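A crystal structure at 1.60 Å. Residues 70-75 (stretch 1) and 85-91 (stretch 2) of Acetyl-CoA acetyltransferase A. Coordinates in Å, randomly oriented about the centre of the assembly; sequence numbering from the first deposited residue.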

ATOM      1  N   GLN A  70     -19.355   1.442  -9.567  1.00 18.78           N
ATOM      2  CA  GLN A  70     -19.830   1.759 -10.906  1.00 17.11           C
ATOM      3  C   GLN A  70     -20.698   3.010 -10.919  1.00 19.95           C
ATOM      4  O   GLN A  70     -21.597   3.131 -10.101  1.00 20.97           O
ATOM      5  CB  GLN A  70     -20.661   0.596 -11.472  1.00 18.50           C
ATOM      6  CG  GLN A  70     -19.859  -0.628 -11.817  1.00 19.44           C
ATOM      7  CD  GLN A  70     -20.699  -1.724 -12.457  1.00 18.76           C
ATOM      8  OE1 GLN A  70     -21.929  -1.750 -12.342  1.00 20.25           O
ATOM      9  NE2 GLN A  70     -20.033  -2.629 -13.143  1.00 18.89           N
ATOM     10  N   ASN A  71     -20.431   3.896 -11.879  1.00 20.14           N
ATOM     11  CA  ASN A  71     -21.317   5.009 -12.264  1.00 17.79           C
ATOM     12  C   ASN A  71     -22.161   5.564 -11.128  1.00 18.57           C
ATOM     13  O   ASN A  71     -23.327   5.199 -10.978  1.00 17.78           O
ATOM     14  CB  ASN A  71     -22.209   4.533 -13.424  1.00 20.37           C
ATOM     15  CG  ASN A  71     -23.114   5.620 -13.987  1.00 18.05           C
ATOM     16  OD1 ASN A  71     -22.979   6.813 -13.692  1.00 18.00           O
ATOM     17  ND2 ASN A  71     -24.054   5.199 -14.822  1.00 17.82           N
ATOM     18  N   ILE A  72     -21.579   6.438 -10.319  1.00 16.64           N
ATOM     19  CA  ILE A  72     -22.276   6.835  -9.092  1.00 15.67           C
ATOM     20  C   ILE A  72     -23.626   7.486  -9.391  1.00 15.67           C
ATOM     21  O   ILE A  72     -24.519   7.413  -8.553  1.00 16.10           O
ATOM     22  CB  ILE A  72     -21.444   7.783  -8.201  1.00 17.10           C
ATOM     23  CG1 ILE A  72     -21.103   9.088  -8.912  1.00 17.37           C
ATOM     24  CG2 ILE A  72     -20.205   7.072  -7.683  1.00 17.76           C
ATOM     25  CD1 ILE A  72     -20.542  10.097  -7.976  1.00 18.97           C
ATOM     26  N   ALA A  73     -23.795   8.092 -10.563  1.00 16.12           N
ATOM     27  CA  ALA A  73     -25.093   8.656 -10.945  1.00 14.71           C
ATOM     28  C   ALA A  73     -26.194   7.598 -10.861  1.00 14.84           C
ATOM     29  O   ALA A  73     -27.287   7.902 -10.394  1.00 15.65           O
ATOM     30  CB  ALA A  73     -25.050   9.244 -12.326  1.00 16.23           C
ATOM     31  N   ARG A  74     -25.905   6.361 -11.268  1.00 14.96           N
ATOM     32  CA  ARG A  74     -26.915   5.304 -11.204  1.00 15.19           C
ATOM     33  C   ARG A  74     -27.198   4.872  -9.753  1.00 16.67           C
ATOM     34  O   ARG A  74     -28.341   4.599  -9.383  1.00 16.59           O
ATOM     35  CB  ARG A  74     -26.463   4.121 -12.038  1.00 16.28           C
ATOM     36  CG  ARG A  74     -27.473   2.982 -12.116  1.00 16.65           C
ATOM     37  CD  ARG A  74     -28.697   3.369 -12.902  1.00 15.90           C
ATOM     38  NE  ARG A  74     -29.490   2.171 -13.257  1.00 16.69           N
ATOM     39  CZ  ARG A  74     -30.687   2.215 -13.832  1.00 19.80           C
ATOM     40  NH1 ARG A  74     -31.238   3.371 -14.180  1.00 18.36           N
ATOM     41  NH2 ARG A  74     -31.330   1.080 -14.092  1.00 19.65           N
ATOM     42  N   GLN A  75     -26.159   4.789  -8.934  1.00 15.22           N
ATOM     43  CA  GLN A  75     -26.322   4.480  -7.527  1.00 16.19           C
ATOM     44  C   GLN A  75     -27.205   5.521  -6.863  1.00 17.45           C
ATOM     45  O   GLN A  75     -28.119   5.191  -6.116  1.00 17.23           O
ATOM     46  CB  GLN A  75     -24.978   4.406  -6.820  1.00 15.34           C
ATOM     47  CG  GLN A  75     -24.048   3.312  -7.311  1.00 17.60           C
ATOM     48  CD  GLN A  75     -22.783   3.272  -6.496  1.00 19.31           C
ATOM     49  OE1 GLN A  75     -22.824   3.167  -5.265  1.00 18.64           O
ATOM     50  NE2 GLN A  75     -21.648   3.387  -7.166  1.00 19.45           N
ATOM     51  N   SER A  85     -35.928   2.793 -15.225  1.00 19.62           N
ATOM     52  CA  SER A  85     -35.937   3.160 -16.633  1.00 21.26           C
ATOM     53  C   SER A  85     -35.231   4.483 -16.938  1.00 21.66           C
ATOM     54  O   SER A  85     -34.965   4.781 -18.092  1.00 21.96           O
ATOM     55  CB  SER A  85     -37.373   3.232 -17.159  1.00 24.82           C
ATOM     56  OG  SER A  85     -38.162   4.121 -16.395  1.00 26.89           O
ATOM     57  N   SER A  86     -34.915   5.260 -15.912  1.00 18.51           N
ATOM     58  CA  SER A  86     -34.299   6.555 -16.121  1.00 19.17           C
ATOM     59  C   SER A  86     -32.808   6.402 -16.354  1.00 17.55           C
ATOM     60  O   SER A  86     -32.172   5.506 -15.806  1.00 20.96           O
ATOM     61  CB  SER A  86     -34.575   7.466 -14.928  1.00 24.25           C
ATOM     62  OG  SER A  86     -35.971   7.671 -14.828  1.00 21.46           O
ATOM     63  N   GLN A  87     -32.259   7.289 -17.176  1.00 17.38           N
ATOM     64  CA  GLN A  87     -30.868   7.231 -17.585  1.00 18.21           C
ATOM     65  C   GLN A  87     -29.937   8.010 -16.667  1.00 19.38           C
ATOM     66  O   GLN A  87     -30.248   9.128 -16.281  1.00 23.48           O
ATOM     67  CB  GLN A  87     -30.743   7.774 -18.987  1.00 18.25           C
ATOM     68  CG  GLN A  87     -31.050   6.771 -20.088  1.00 21.74           C
ATOM     69  CD  GLN A  87     -32.403   6.100 -19.956  1.00 21.77           C
ATOM     70  OE1 GLN A  87     -33.442   6.709 -20.266  1.00 23.61           O
ATOM     71  NE2 GLN A  87     -32.410   4.825 -19.509  1.00 23.96           N
ATOM     72  N   CYS A  88     -28.789   7.417 -16.370  1.00 15.74           N
ATOM     73  CA  CYS A  88     -27.841   7.946 -15.390  1.00 17.59           C
ATOM     74  C   CYS A  88     -26.422   8.000 -15.917  1.00 17.40           C
ATOM     75  O   CYS A  88     -25.927   7.012 -16.430  1.00 16.96           O
ATOM     76  CB  CYS A  88     -27.865   7.079 -14.156  1.00 15.75           C
ATOM     77  SG  CYS A  88     -29.547   6.875 -13.493  1.00 18.43           S
ATOM     78  N   VAL A  89     -25.759   9.155 -15.786  1.00 15.71           N
ATOM     79  CA  VAL A  89     -24.392   9.285 -16.274  1.00 15.85           C
ATOM     80  C   VAL A  89     -23.585  10.163 -15.326  1.00 16.12           C
ATOM     81  O   VAL A  89     -24.120  11.122 -14.737  1.00 15.06           O
ATOM     82  CB  VAL A  89     -24.377   9.852 -17.701  1.00 14.58           C
ATOM     83  CG1 VAL A  89     -24.917  11.286 -17.758  1.00 16.84           C
ATOM     84  CG2 VAL A  89     -22.967   9.807 -18.291  1.00 17.05           C
ATOM     85  N   THR A  90     -22.314   9.819 -15.152  1.00 15.84           N
ATOM     86  CA  THR A  90     -21.398  10.570 -14.301  1.00 17.03           C
ATOM     87  C   THR A  90     -20.410  11.266 -15.206  1.00 17.16           C
ATOM     88  O   THR A  90     -19.898  10.671 -16.146  1.00 16.74           O
ATOM     89  CB  THR A  90     -20.669   9.676 -13.283  1.00 16.20           C
ATOM     90  OG1 THR A  90     -21.640   8.898 -12.555  1.00 16.60           O
ATOM     91  CG2 THR A  90     -19.919  10.500 -12.261  1.00 17.31           C
ATOM     92  N   ILE A  91     -20.183  12.543 -14.964  1.00 15.70           N
ATOM     93  CA  ILE A  91     -19.285  13.249 -15.855  1.00 18.15           C
ATOM     94  C   ILE A  91     -18.215  14.031 -15.106  1.00 16.00           C
ATOM     95  O   ILE A  91     -18.405  14.485 -13.963  1.00 15.70           O
ATOM     96  CB  ILE A  91     -20.049  14.156 -16.821  1.00 28.27           C
ATOM     97  CG1 ILE A  91     -20.594  15.370 -16.118  1.00 27.93           C
ATOM     98  CG2 ILE A  91     -21.203  13.424 -17.520  1.00 23.82           C
ATOM     99  CD1 ILE A  91     -20.003  16.531 -16.736  1.00 31.69           C
TER

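The contact sets the first turn of a helix against the beginning of a β-strand. Helix 72-75 starts right after Asn71, which holds the N-cap position, and strand 87-91 runs past it; the backbones come nearest where the CA atoms of Arg74 and Cys88 lie 5.0 Å apart. At this close approach, alanine, cysteine and threonine point their CA-to-CB bonds across the gap, while Arg74 turns sideways. The buried surface is 350 Å², both sides summed, and three hydrogen bonds cross it.

Stretch 2 begins with the exposed Ser85, whose CA-to-CB bond points away from the helix. Its carbonyl O accepts a weak hydrogen bond from NE2 of Gln87, 2.9 Å away. At Ser86 the backbone meets the long arm of Arg74: Arg74 NH1 comes within 2.8 Å of Ser86 O, which lies at the edge of the guanidinium near its plane, but the angle is too poor for a hydrogen bond.

Within the strand the alternation is plain. Gln87 and Val89 direct CB away from the helix, while Cys88 and Thr90 direct it toward the helix. Cys88 sits where the CA atoms come nearest. Its CB lies 4.0 Å from Ala73 CB, an apolar pairing, and its SG lies 3.7 Å from Arg74 CD, so the arginine's aliphatic portion also serves as packing surface. The backbone of Cys88 contributes too: its O accepts a hydrogen bond from Asn71 ND2 at 3.1 Å, nearly straight at 169°.

Val89 offers the helix its backbone rather than its side chain; its O lies 3.2 Å from Ala73 CB, a snug fit for a methyl group.

Thr90 OG1 takes part in two of the three cross-stretch hydrogen bonds. It donates to Asn71 OD1 at 2.7 Å and accepts from Ala73 N at 3.0 Å, with an angle of 163°. The first turn of a helix leaves backbone NH groups without partners from a preceding turn, and here a threonine hydroxyl from the strand takes one of them. Asn71 O meanwhile accepts from Arg74 N at 2.8 Å, closing the turn from within. With both ends of its amide engaged, OD1 by Thr90 and ND2 by the Cys88 carbonyl, the cap residue pins the helix start to two strand positions. Ile91 then carries the strand beyond reach. The rule to read here is small side chains pointing across the gap, a long one turned sideways, and polar groups paired at the helix start.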